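Local coordinates for protein trichothecene 3-O-acetyltransferase (Gibberella zeae, PDB 2RKV) that probably transfers an acetyl group from acetyl coenzyme A to the 3-hydroxyl of trichothecene mycotoxins such as T-2 toxin, as a member of the BAHD acyltransferase superfamily, at residues Leu244-Ala247 against Ala248-Leu252; Ser260-Asp263 against Ala264-Phe268; Ala323-Leu327 against Gly328-Ser332. All coordinates share one frame; numbering follows the deposited sequence.

All three contacts are local, lying along or at the ends of three helices that pack together beside coenzyme A. Contact 2, at the start of helix 261-277, is the buried one: seven of its eight touching residues are buried, and its capping box faces the cofactor. Contact 1 sits in the last turns of helix 238-249 and is partly buried, with one lysine reaching the 3'-phosphate that contact 2 also binds and an outward acid-lysine pair. Contact 3, also partly buried, opens helix 327-335 without touching the cofactor. Its Leu-327 packs on both other helices, and Thr-251 OG1 of contact 1 accepts from Gly-328 N. Contacts 2 and 3 both carry serine N-caps, but only that of contact 2 lies against the cofactor.

Contact 1: Leu244-Ala247 against Ala248-Leu252; sequences LKDA and ATKTL. With COA (coenzyme A), chain B.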
ATOM      1  N   LEU A 244       9.857   2.792  21.291  1.00 12.95           N
ATOM      2  CA  LEU A 244       9.895   3.910  20.340  1.00 12.40           C
ATOM      3  C   LEU A 244       8.807   4.942  20.647  1.00 12.23           C
ATOM      4  O   LEU A 244       9.070   6.150  20.663  1.00 12.63           O
ATOM      5  CB  LEU A 244       9.734   3.409  18.896  1.00 12.35           C
ATOM      6  CG  LEU A 244      10.956   2.704  18.297  1.00 12.83           C
ATOM      7  CD1 LEU A 244      10.621   2.140  16.912  1.00 12.81           C
ATOM      8  CD2 LEU A 244      12.161   3.655  18.227  1.00 12.10           C
ATOM      9  N   LYS A 245       7.589   4.473  20.908  1.00 12.03           N
ATOM     10  CA  LYS A 245       6.511   5.413  21.227  1.00 11.80           C
ATOM     11  C   LYS A 245       6.800   6.159  22.534  1.00 11.99           C
ATOM     12  O   LYS A 245       6.570   7.364  22.614  1.00 12.44           O
ATOM     13  CB  LYS A 245       5.153   4.723  21.301  1.00 11.77           C
ATOM     14  CG  LYS A 245       4.002   5.711  21.419  1.00 11.17           C
ATOM     15  CD  LYS A 245       2.680   5.001  21.582  1.00 11.29           C
ATOM     16  CE  LYS A 245       1.529   5.994  21.678  1.00 13.64           C
ATOM     17  NZ  LYS A 245       0.233   5.287  21.812  1.00 10.89           N
ATOM     18  N   ASP A 246       7.311   5.438  23.535  1.00 12.39           N
ATOM     19  CA  ASP A 246       7.728   6.047  24.810  1.00 12.69           C
ATOM     20  C   ASP A 246       8.760   7.165  24.572  1.00 12.74           C
ATOM     21  O   ASP A 246       8.609   8.298  25.075  1.00 12.85           O
ATOM     22  CB  ASP A 246       8.275   4.957  25.752  1.00 12.76           C
ATOM     23  CG  ASP A 246       8.810   5.515  27.076  1.00 14.94           C
ATOM     24  OD1 ASP A 246       8.081   6.233  27.795  1.00 15.44           O
ATOM     25  OD2 ASP A 246       9.975   5.205  27.410  1.00 15.81           O
ATOM     26  N   ALA A 247       9.783   6.856  23.773  1.00 12.76           N
ATOM     27  CA  ALA A 247      10.869   7.800  23.453  1.00 12.72           C
ATOM     28  C   ALA A 247      10.364   9.076  22.769  1.00 12.77           C
ATOM     29  O   ALA A 247      10.793  10.181  23.098  1.00 12.93           O
ATOM     30  CB  ALA A 247      11.920   7.114  22.600  1.00 12.87           C
ATOM     31  N   ALA A 248       9.439   8.906  21.821  1.00 11.90           N
ATOM     32  CA  ALA A 248       8.781  10.018  21.146  1.00 11.91           C
ATOM     33  C   ALA A 248       7.891  10.833  22.082  1.00 11.53           C
ATOM     34  O   ALA A 248       7.940  12.062  22.080  1.00 11.79           O
ATOM     35  CB  ALA A 248       7.965   9.502  19.971  1.00 11.01           C
ATOM     36  N   THR A 249       7.081  10.141  22.882  1.00 11.57           N
ATOM     37  CA  THR A 249       6.111  10.785  23.777  1.00 11.50           C
ATOM     38  C   THR A 249       6.816  11.690  24.794  1.00 12.17           C
ATOM     39  O   THR A 249       6.321  12.767  25.131  1.00 12.47           O
ATOM     40  CB  THR A 249       5.226   9.720  24.465  1.00 11.77           C
ATOM     41  OG1 THR A 249       4.489   9.011  23.457  1.00 10.60           O
ATOM     42  CG2 THR A 249       4.255  10.333  25.470  1.00 11.37           C
ATOM     43  N   LYS A 250       7.992  11.258  25.245  1.00 12.43           N
ATOM     44  CA  LYS A 250       8.788  12.035  26.195  1.00 13.89           C
ATOM     45  C   LYS A 250       9.387  13.304  25.606  1.00 14.17           C
ATOM     46  O   LYS A 250       9.853  14.170  26.357  1.00 14.84           O
ATOM     47  CB  LYS A 250       9.922  11.186  26.746  1.00 14.13           C
ATOM     48  CG  LYS A 250       9.510  10.216  27.810  1.00 16.09           C
ATOM     49  CD  LYS A 250      10.715   9.369  28.164  1.00 19.30           C
ATOM     50  CE  LYS A 250      10.444   8.485  29.343  1.00 21.92           C
ATOM     51  NZ  LYS A 250      11.494   7.428  29.438  0.70 23.17           N
ATOM     52  N   THR A 251       9.396  13.419  24.278  1.00 14.35           N
ATOM     53  CA  THR A 251      10.109  14.518  23.619  1.00 14.69           C
ATOM     54  C   THR A 251       9.265  15.307  22.610  1.00 15.12           C
ATOM     55  O   THR A 251       9.789  15.837  21.629  1.00 15.53           O
ATOM     56  CB  THR A 251      11.422  14.020  22.953  1.00 14.73           C
ATOM     57  OG1 THR A 251      11.152  12.878  22.125  1.00 14.41           O
ATOM     58  CG2 THR A 251      12.466  13.643  24.015  1.00 15.49           C
ATOM     59  N   LEU A 252       7.963  15.401  22.860  1.00 15.33           N
ATOM     60  CA  LEU A 252       7.055  16.057  21.924  1.00 16.17           C
ATOM     61  C   LEU A 252       7.194  17.570  21.909  1.00 17.28           C
ATOM     62  O   LEU A 252       7.533  18.178  22.931  1.00 17.29           O
ATOM     63  CB  LEU A 252       5.610  15.681  22.247  1.00 15.50           C
ATOM     64  CG  LEU A 252       5.285  14.201  22.053  1.00 15.55           C
ATOM     65  CD1 LEU A 252       3.828  13.963  22.341  1.00 14.55           C
ATOM     66  CD2 LEU A 252       5.636  13.762  20.637  1.00 14.33           C
TER
HETATM   67  N1A COA B 452      -4.476  10.600  23.865  1.00 15.07           N
HETATM   68  C2A COA B 452      -3.395   9.813  23.526  1.00 15.99           C
HETATM   69  N3A COA B 452      -3.371   9.142  22.319  1.00 14.28           N
HETATM   70  C4A COA B 452      -4.425   9.269  21.470  1.00 15.70           C
HETATM   71  C5A COA B 452      -5.525  10.065  21.794  1.00 15.89           C
HETATM   72  C6A COA B 452      -5.554  10.740  23.012  1.00 16.68           C
HETATM   73  N6A COA B 452      -6.696  11.280  23.448  1.00 17.10           N
HETATM   74  N7A COA B 452      -6.410  10.004  20.766  1.00 17.87           N
HETATM   75  C8A COA B 452      -5.898   9.194  19.808  1.00 16.54           C
HETATM   76  N9A COA B 452      -4.672   8.735  20.232  1.00 15.74           N
HETATM   77  C1B COA B 452      -3.787   7.794  19.533  1.00 17.37           C
HETATM   78  C2B COA B 452      -4.383   6.403  19.593  1.00 17.81           C
HETATM   79  O2B COA B 452      -4.131   5.794  20.826  1.00 17.47           O
HETATM   80  C3B COA B 452      -3.660   5.739  18.445  1.00 19.53           C
HETATM   81  O3B COA B 452      -2.337   5.499  18.817  1.00 19.85           O
HETATM   82  P3B COA B 452      -1.796   4.017  19.021  1.00 19.53           P
HETATM   83  O7A COA B 452      -2.033   3.253  17.736  1.00 20.36           O
HETATM   84  O8A COA B 452      -2.578   3.439  20.172  1.00 22.79           O
HETATM   85  O9A COA B 452      -0.335   4.106  19.364  1.00 18.47           O
HETATM   86  C4B COA B 452      -3.528   6.852  17.443  1.00 19.61           C
HETATM   87  O4B COA B 452      -3.676   8.078  18.148  1.00 19.26           O
HETATM   88  C5B COA B 452      -4.559   6.715  16.350  1.00 21.81           C
HETATM   89  O5B COA B 452      -4.105   7.664  15.440  1.00 23.93           O
HETATM   90  P1A COA B 452      -4.558   7.620  13.917  0.60 24.21           P
HETATM   91  O1A COA B 452      -6.048   7.302  13.811  0.60 21.19           O
HETATM   92  O2A COA B 452      -4.162   8.921  13.257  0.60 24.72           O
HETATM   93  O3A COA B 452      -3.868   6.323  13.288  1.00 19.92           O
HETATM   94  P2A COA B 452      -2.317   5.958  13.264  1.00 15.58           P
HETATM   95  O4A COA B 452      -2.173   4.532  13.743  1.00 13.93           O
HETATM   96  O5A COA B 452      -1.450   6.969  13.960  1.00 17.35           O
HETATM   97  O6A COA B 452      -1.986   6.018  11.707  1.00 16.27           O
HETATM   98  CBP COA B 452      -2.050   6.941   9.519  1.00 16.43           C
HETATM   99  CCP COA B 452      -1.903   7.247  11.008  1.00 14.97           C
HETATM  100  CDP COA B 452      -0.925   5.999   9.083  1.00 15.63           C
HETATM  101  CEP COA B 452      -1.903   8.236   8.724  1.00 16.86           C
HETATM  102  CAP COA B 452      -3.431   6.299   9.322  1.00 17.55           C
HETATM  103  OAP COA B 452      -4.464   7.178   9.721  1.00 19.31           O
HETATM  104  C9P COA B 452      -3.680   5.928   7.896  1.00 19.51           C
HETATM  105  O9P COA B 452      -4.258   6.874   7.044  1.00 18.71           O
HETATM  106  N8P COA B 452      -3.322   4.699   7.550  1.00 20.95           N
HETATM  107  C7P COA B 452      -3.451   4.198   6.205  1.00 22.78           C
HETATM  108  C6P COA B 452      -2.334   4.741   5.326  1.00 25.38           C
HETATM  109  C5P COA B 452      -2.536   4.134   3.970  1.00 27.88           C
HETATM  110  O5P COA B 452      -3.667   4.162   3.440  1.00 29.96           O
HETATM  111  N4P COA B 452      -1.466   3.583   3.411  1.00 26.50           N
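Thr-249 lays its hydroxyl over the carbonyl of Lys-245 one turn back: OG1 donates to O at 2.8 Å from above the carbonyl plane, 42° out of it. The Thr-249 backbone N donates to the same oxygen, also at 2.8 Å, which gives Lys-245 O two donors from a single residue. Lys-245 turns its own side chain another way. With CG anti to the backbone N (chi1 -171°) and every later torsion extended, the chain runs straight from the helix to coenzyme A, where NZ donates to O9A of the 3'-phosphate at 2.8 Å. Its CG nonetheless passes 3.9 Å from Thr-249 OG1. The two bonds to Lys-245 O belong to the C-terminal turns of helix 238-249, so the lysine that meets the cofactor stands on a regular i to i+4 ladder, seen in Ala-248 N to Leu-244 O at 3.0 Å.

On the exposed side, Asp-246 and Lys-250 slant across one another. OD2 of Asp-246 lies 3.4 Å from NZ of Lys-250, a salt bridge with only a weak hydrogen bond, and both residues also touch a crystal neighbour. Where the chain leaves the helix, Thr-251 OG1 donates to Ala-247 O at 2.9 Å, in the carbonyl plane and on a lone pair, while Gly-328 N donates to that hydroxyl.

Contact 2: Ser260-Asp263 against Ala264-Phe268; sequences STDD and ALSAF. With COA (coenzyme A), chain B.
Asp-262 O is gripped twice by Ser-266, whose backbone N donates at 3.0 Å and whose OG donates at 2.8 Å to this one oxygen. The two donors arrive from opposite faces of the carbonyl plane, the hydroxyl standing 39° out of it. Ser-266 OG can fold back in this way because it lies anti to its own carbonyl carbon, beside the backbone N (chi1 -60°). The carboxylate of Asp-262 follows another course: OD2 is hydrogen-bonded to Ser-379 OG and OD1 forms a salt bridge with Arg-291, which would tend to hold the group in place next to the diphosphate and the adjoining dimethyl part of the pantetheine arm of coenzyme A.

At the very start of the helix, reciprocal bonds close the first turn. Asp-263 N donates to Ser-260 OG at 2.9 Å in a nearly straight bond of 165°, and Ser-260 N returns a bond of 2.9 Å to Asp-263 OD2, approaching from above the carboxylate plane. Arg-335 and Arg-291 make salt bridges with OD2 and OD1 of that carboxylate, which probably offsets much of the charge of this buried acid. Ser-260 OG is also placed 2.5 Å from O5A of the diphosphate, too close for the detail of that bond to be trusted.

Thr-261 supplies the other anion contact: its N donates to O9A of the 3'-phosphate at 2.9 Å and its OG1 to the same oxygen at 2.7 Å, where Lys-245 also arrives. The amino end of helix 261-277 thus faces a phosphate, where the helix dipole probably adds to the attraction. Ser-260 and Asp-263 together form a capping box, built here into the coenzyme A site.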
ATOM      1  N   SER A 260       1.241   8.748  17.785  1.00  9.86           N
ATOM      2  CA  SER A 260       0.887   7.333  17.735  1.00  9.73           C
ATOM      3  C   SER A 260       2.116   6.437  17.596  1.00 10.28           C
ATOM      4  O   SER A 260       3.230   6.897  17.274  1.00 10.26           O
ATOM      5  CB  SER A 260      -0.025   7.076  16.535  1.00  9.46           C
ATOM      6  OG  SER A 260       0.667   7.281  15.316  1.00  9.22           O
ATOM      7  N   THR A 261       1.888   5.142  17.808  1.00  9.92           N
ATOM      8  CA  THR A 261       2.885   4.116  17.534  1.00 10.46           C
ATOM      9  C   THR A 261       3.390   4.256  16.091  1.00 10.27           C
ATOM     10  O   THR A 261       4.599   4.267  15.843  1.00 10.45           O
ATOM     11  CB  THR A 261       2.280   2.703  17.774  1.00 10.59           C
ATOM     12  OG1 THR A 261       1.879   2.584  19.147  1.00 11.49           O
ATOM     13  CG2 THR A 261       3.293   1.618  17.473  1.00 11.23           C
ATOM     14  N   ASP A 262       2.447   4.378  15.155  1.00 10.21           N
ATOM     15  CA  ASP A 262       2.760   4.539  13.737  1.00  9.88           C
ATOM     16  C   ASP A 262       3.606   5.799  13.482  1.00  9.82           C
ATOM     17  O   ASP A 262       4.593   5.752  12.746  1.00  9.51           O
ATOM     18  CB  ASP A 262       1.461   4.566  12.929  1.00 10.42           C
ATOM     19  CG  ASP A 262       1.676   4.314  11.455  1.00 11.34           C
ATOM     20  OD1 ASP A 262       2.329   5.159  10.792  1.00 11.86           O
ATOM     21  OD2 ASP A 262       1.174   3.262  10.974  1.00 10.25           O
ATOM     22  N   ASP A 263       3.230   6.915  14.110  1.00  9.37           N
ATOM     23  CA  ASP A 263       4.030   8.151  14.050  1.00  9.60           C
ATOM     24  C   ASP A 263       5.480   7.913  14.485  1.00  9.61           C
ATOM     25  O   ASP A 263       6.432   8.365  13.834  1.00  9.73           O
ATOM     26  CB  ASP A 263       3.480   9.204  15.013  1.00  9.39           C
ATOM     27  CG  ASP A 263       2.152   9.805  14.577  1.00 10.57           C
ATOM     28  OD1 ASP A 263       1.731   9.651  13.406  1.00 10.69           O
ATOM     29  OD2 ASP A 263       1.519  10.436  15.448  1.00 10.86           O
ATOM     30  N   ALA A 264       5.636   7.217  15.607  1.00  9.80           N
ATOM     31  CA  ALA A 264       6.950   7.002  16.220  1.00 10.09           C
ATOM     32  C   ALA A 264       7.860   6.171  15.311  1.00 10.74           C
ATOM     33  O   ALA A 264       9.022   6.519  15.090  1.00 11.28           O
ATOM     34  CB  ALA A 264       6.793   6.361  17.600  1.00 10.65           C
ATOM     35  N   LEU A 265       7.326   5.080  14.761  1.00 10.21           N
ATOM     36  CA  LEU A 265       8.116   4.259  13.843  1.00 10.71           C
ATOM     37  C   LEU A 265       8.443   5.019  12.563  1.00 10.60           C
ATOM     38  O   LEU A 265       9.566   4.958  12.061  1.00 10.79           O
ATOM     39  CB  LEU A 265       7.407   2.938  13.511  1.00 10.48           C
ATOM     40  CG  LEU A 265       8.233   2.005  12.607  1.00 10.93           C
ATOM     41  CD1 LEU A 265       9.652   1.759  13.144  1.00 12.37           C
ATOM     42  CD2 LEU A 265       7.515   0.679  12.325  1.00 11.20           C
ATOM     43  N   SER A 266       7.455   5.727  12.022  1.00 10.21           N
ATOM     44  CA  SER A 266       7.681   6.542  10.833  1.00 10.26           C
ATOM     45  C   SER A 266       8.818   7.553  11.087  1.00 10.52           C
ATOM     46  O   SER A 266       9.727   7.697  10.256  1.00 10.69           O
ATOM     47  CB  SER A 266       6.390   7.243  10.403  1.00 10.35           C
ATOM     48  OG  SER A 266       5.371   6.289  10.099  1.00 10.37           O
ATOM     49  N   ALA A 267       8.768   8.216  12.240  1.00 10.82           N
ATOM     50  CA  ALA A 267       9.783   9.212  12.616  1.00 11.37           C
ATOM     51  C   ALA A 267      11.169   8.582  12.773  1.00 11.72           C
ATOM     52  O   ALA A 267      12.179   9.157  12.336  1.00 12.14           O
ATOM     53  CB  ALA A 267       9.378   9.911  13.904  1.00 11.41           C
ATOM     54  N   PHE A 268      11.204   7.406  13.399  1.00 11.42           N
ATOM     55  CA  PHE A 268      12.444   6.678  13.650  1.00 11.95           C
ATOM     56  C   PHE A 268      13.113   6.299  12.329  1.00 12.39           C
ATOM     57  O   PHE A 268      14.338   6.360  12.190  1.00 12.49           O
ATOM     58  CB  PHE A 268      12.147   5.434  14.500  1.00 12.05           C
ATOM     59  CG  PHE A 268      13.355   4.607  14.819  1.00 12.08           C
ATOM     60  CD1 PHE A 268      14.301   5.052  15.743  1.00 13.29           C
ATOM     61  CD2 PHE A 268      13.541   3.365  14.207  1.00 12.94           C
ATOM     62  CE1 PHE A 268      15.424   4.270  16.043  1.00 13.83           C
ATOM     63  CE2 PHE A 268      14.656   2.576  14.501  1.00 12.65           C
ATOM     64  CZ  PHE A 268      15.603   3.036  15.418  1.00 13.15           C
TER
HETATM   65  N1A COA B 452      -4.476  10.600  23.865  1.00 15.07           N
HETATM   66  C2A COA B 452      -3.395   9.813  23.526  1.00 15.99           C
HETATM   67  N3A COA B 452      -3.371   9.142  22.319  1.00 14.28           N
HETATM   68  C4A COA B 452      -4.425   9.269  21.470  1.00 15.70           C
HETATM   69  C5A COA B 452      -5.525  10.065  21.794  1.00 15.89           C
HETATM   70  C6A COA B 452      -5.554  10.740  23.012  1.00 16.68           C
HETATM   71  N6A COA B 452      -6.696  11.280  23.448  1.00 17.10           N
HETATM   72  N7A COA B 452      -6.410  10.004  20.766  1.00 17.87           N
HETATM   73  C8A COA B 452      -5.898   9.194  19.808  1.00 16.54           C
HETATM   74  N9A COA B 452      -4.672   8.735  20.232  1.00 15.74           N
HETATM   75  C1B COA B 452      -3.787   7.794  19.533  1.00 17.37           C
HETATM   76  C2B COA B 452      -4.383   6.403  19.593  1.00 17.81           C
HETATM   77  O2B COA B 452      -4.131   5.794  20.826  1.00 17.47           O
HETATM   78  C3B COA B 452      -3.660   5.739  18.445  1.00 19.53           C
HETATM   79  O3B COA B 452      -2.337   5.499  18.817  1.00 19.85           O
HETATM   80  P3B COA B 452      -1.796   4.017  19.021  1.00 19.53           P
HETATM   81  O7A COA B 452      -2.033   3.253  17.736  1.00 20.36           O
HETATM   82  O8A COA B 452      -2.578   3.439  20.172  1.00 22.79           O
HETATM   83  O9A COA B 452      -0.335   4.106  19.364  1.00 18.47           O
HETATM   84  C4B COA B 452      -3.528   6.852  17.443  1.00 19.61           C
HETATM   85  O4B COA B 452      -3.676   8.078  18.148  1.00 19.26           O
HETATM   86  C5B COA B 452      -4.559   6.715  16.350  1.00 21.81           C
HETATM   87  O5B COA B 452      -4.105   7.664  15.440  1.00 23.93           O
HETATM   88  P1A COA B 452      -4.558   7.620  13.917  0.60 24.21           P
HETATM   89  O1A COA B 452      -6.048   7.302  13.811  0.60 21.19           O
HETATM   90  O2A COA B 452      -4.162   8.921  13.257  0.60 24.72           O
HETATM   91  O3A COA B 452      -3.868   6.323  13.288  1.00 19.92           O
HETATM   92  P2A COA B 452      -2.317   5.958  13.264  1.00 15.58           P
HETATM   93  O4A COA B 452      -2.173   4.532  13.743  1.00 13.93           O
HETATM   94  O5A COA B 452      -1.450   6.969  13.960  1.00 17.35           O
HETATM   95  O6A COA B 452      -1.986   6.018  11.707  1.00 16.27           O
HETATM   96  CBP COA B 452      -2.050   6.941   9.519  1.00 16.43           C
HETATM   97  CCP COA B 452      -1.903   7.247  11.008  1.00 14.97           C
HETATM   98  CDP COA B 452      -0.925   5.999   9.083  1.00 15.63           C
HETATM   99  CEP COA B 452      -1.903   8.236   8.724  1.00 16.86           C
HETATM  100  CAP COA B 452      -3.431   6.299   9.322  1.00 17.55           C
HETATM  101  OAP COA B 452      -4.464   7.178   9.721  1.00 19.31           O
HETATM  102  C9P COA B 452      -3.680   5.928   7.896  1.00 19.51           C
HETATM  103  O9P COA B 452      -4.258   6.874   7.044  1.00 18.71           O
HETATM  104  N8P COA B 452      -3.322   4.699   7.550  1.00 20.95           N
HETATM  105  C7P COA B 452      -3.451   4.198   6.205  1.00 22.78           C
HETATM  106  C6P COA B 452      -2.334   4.741   5.326  1.00 25.38           C
HETATM  107  C5P COA B 452      -2.536   4.134   3.970  1.00 27.88           C
HETATM  108  O5P COA B 452      -3.667   4.162   3.440  1.00 29.96           O
HETATM  109  N4P COA B 452      -1.466   3.583   3.411  1.00 26.50           N

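Contact 3: Ala323-Leu327 against Gly328-Ser332; sequences ANESL and GATAS
Glu-325 and Thr-330 meet because the glutamate places CG between its backbone N and carbonyl carbon (chi1 72°) and then extends, which brings the carboxylate back alongside the next helix. Thr-330 OG1 donates to Glu-325 OE2 at 2.7 Å, reaching the oxygen on its anti side and only 15° out of the carboxylate plane. The two side chains run at a slant to each other, and on the way the acid passes over Ala-329, whose CB lies 3.7 Å from Glu-325 CD. OE2 also takes a salt bridge from Arg-333, and Lys-271 donates to Thr-330 OG1, so each end of the glutamate-threonine bond has a charged second partner.

Ser-326 adopts the same kind of first torsion (chi1 67°), which points OG at the amide of Ala-329 in the first turn. Ala-329 N donates to Ser-326 OG at 3.0 Å, the capping bond that makes this serine the N-cap of helix 327-335, directly after the chain has left helix 319-324 at Glu-325. Behind the cap the regular ladder begins: Thr-330 N donates to Ser-326 O at 3.3 Å, somewhat long, and Ala-331 N to Leu-327 O at 2.9 Å.

Leu-327 packs its side chain between helices 238-249 and 261-277, touching Leu-244, Ala-248 and Phe-268. Further along, Gly-328 O receives both Ser-332 N and Ser-332 OG, each at 2.8 Å, from opposite faces of its plane, while Asp-253 N donates to that hydroxyl from the loop.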
ATOM      1  N   ALA A 323      18.128  14.109  11.431  1.00 14.82           N
ATOM      2  CA  ALA A 323      19.020  13.164  12.096  1.00 15.34           C
ATOM      3  C   ALA A 323      19.264  13.564  13.557  1.00 15.76           C
ATOM      4  O   ALA A 323      19.283  12.716  14.454  1.00 15.83           O
ATOM      5  CB  ALA A 323      20.351  13.082  11.341  1.00 15.28           C
ATOM      6  N   ASN A 324      19.425  14.864  13.787  1.00 16.50           N
ATOM      7  CA  ASN A 324      19.903  15.352  15.077  1.00 17.26           C
ATOM      8  C   ASN A 324      18.846  15.704  16.131  1.00 17.10           C
ATOM      9  O   ASN A 324      19.140  15.681  17.333  1.00 17.35           O
ATOM     10  CB  ASN A 324      20.901  16.499  14.874  1.00 17.72           C
ATOM     11  CG  ASN A 324      22.179  16.032  14.185  1.00 20.20           C
ATOM     12  OD1 ASN A 324      22.730  14.973  14.513  1.00 24.03           O
ATOM     13  ND2 ASN A 324      22.639  16.802  13.210  1.00 23.72           N
ATOM     14  N   GLU A 325      17.628  16.019  15.690  1.00 16.05           N
ATOM     15  CA  GLU A 325      16.553  16.370  16.616  1.00 15.63           C
ATOM     16  C   GLU A 325      16.030  15.131  17.359  1.00 15.02           C
ATOM     17  O   GLU A 325      16.349  13.999  16.976  1.00 15.00           O
ATOM     18  CB  GLU A 325      15.433  17.109  15.885  1.00 15.69           C
ATOM     19  CG  GLU A 325      14.597  16.219  14.964  1.00 15.22           C
ATOM     20  CD  GLU A 325      13.524  16.981  14.203  1.00 15.84           C
ATOM     21  OE1 GLU A 325      13.480  18.233  14.280  1.00 15.71           O
ATOM     22  OE2 GLU A 325      12.719  16.315  13.514  1.00 15.30           O
ATOM     23  N   SER A 326      15.247  15.341  18.423  1.00 14.44           N
ATOM     24  CA  SER A 326      14.691  14.228  19.200  1.00 13.78           C
ATOM     25  C   SER A 326      13.700  13.412  18.368  1.00 13.09           C
ATOM     26  O   SER A 326      13.201  13.891  17.346  1.00 13.09           O
ATOM     27  CB  SER A 326      13.976  14.740  20.452  1.00 14.02           C
ATOM     28  OG  SER A 326      12.815  15.474  20.103  1.00 13.34           O
ATOM     29  N   LEU A 327      13.413  12.191  18.818  1.00 12.43           N
ATOM     30  CA  LEU A 327      12.409  11.361  18.137  1.00 11.95           C
ATOM     31  C   LEU A 327      11.038  12.028  18.179  1.00 11.42           C
ATOM     32  O   LEU A 327      10.301  12.023  17.188  1.00 11.42           O
ATOM     33  CB  LEU A 327      12.329   9.959  18.744  1.00 12.16           C
ATOM     34  CG  LEU A 327      11.475   8.957  17.946  1.00 11.80           C
ATOM     35  CD1 LEU A 327      11.984   8.818  16.509  1.00 14.51           C
ATOM     36  CD2 LEU A 327      11.395   7.594  18.643  1.00 11.58           C
ATOM     37  N   GLY A 328      10.704  12.600  19.335  1.00 10.97           N
ATOM     38  CA  GLY A 328       9.453  13.323  19.517  1.00 11.18           C
ATOM     39  C   GLY A 328       9.307  14.536  18.621  1.00 11.40           C
ATOM     40  O   GLY A 328       8.209  14.823  18.142  1.00 11.67           O
ATOM     41  N   ALA A 329      10.407  15.265  18.399  1.00 11.26           N
ATOM     42  CA  ALA A 329      10.395  16.394  17.473  1.00 11.53           C
ATOM     43  C   ALA A 329       9.998  15.916  16.073  1.00 11.54           C
ATOM     44  O   ALA A 329       9.173  16.541  15.416  1.00 12.11           O
ATOM     45  CB  ALA A 329      11.757  17.094  17.437  1.00 11.97           C
ATOM     46  N   THR A 330      10.560  14.782  15.650  1.00 11.33           N
ATOM     47  CA  THR A 330      10.289  14.254  14.308  1.00 11.49           C
ATOM     48  C   THR A 330       8.858  13.713  14.222  1.00 11.43           C
ATOM     49  O   THR A 330       8.142  13.966  13.240  1.00 11.52           O
ATOM     50  CB  THR A 330      11.306  13.181  13.907  1.00 11.64           C
ATOM     51  OG1 THR A 330      12.638  13.682  14.126  1.00 11.77           O
ATOM     52  CG2 THR A 330      11.134  12.831  12.443  1.00 11.60           C
ATOM     53  N   ALA A 331       8.431  13.003  15.264  1.00 11.42           N
ATOM     54  CA  ALA A 331       7.075  12.443  15.296  1.00 10.94           C
ATOM     55  C   ALA A 331       6.031  13.557  15.311  1.00 10.69           C
ATOM     56  O   ALA A 331       4.975  13.442  14.679  1.00 10.52           O
ATOM     57  CB  ALA A 331       6.895  11.514  16.491  1.00 10.97           C
ATOM     58  N   SER A 332       6.343  14.648  16.014  1.00 10.59           N
ATOM     59  CA  SER A 332       5.487  15.829  16.036  1.00 10.78           C
ATOM     60  C   SER A 332       5.254  16.422  14.639  1.00 10.76           C
ATOM     61  O   SER A 332       4.138  16.848  14.327  1.00 10.51           O
ATOM     62  CB  SER A 332       6.049  16.885  16.995  1.00 11.31           C
ATOM     63  OG  SER A 332       5.963  16.423  18.335  1.00 11.62           O
TER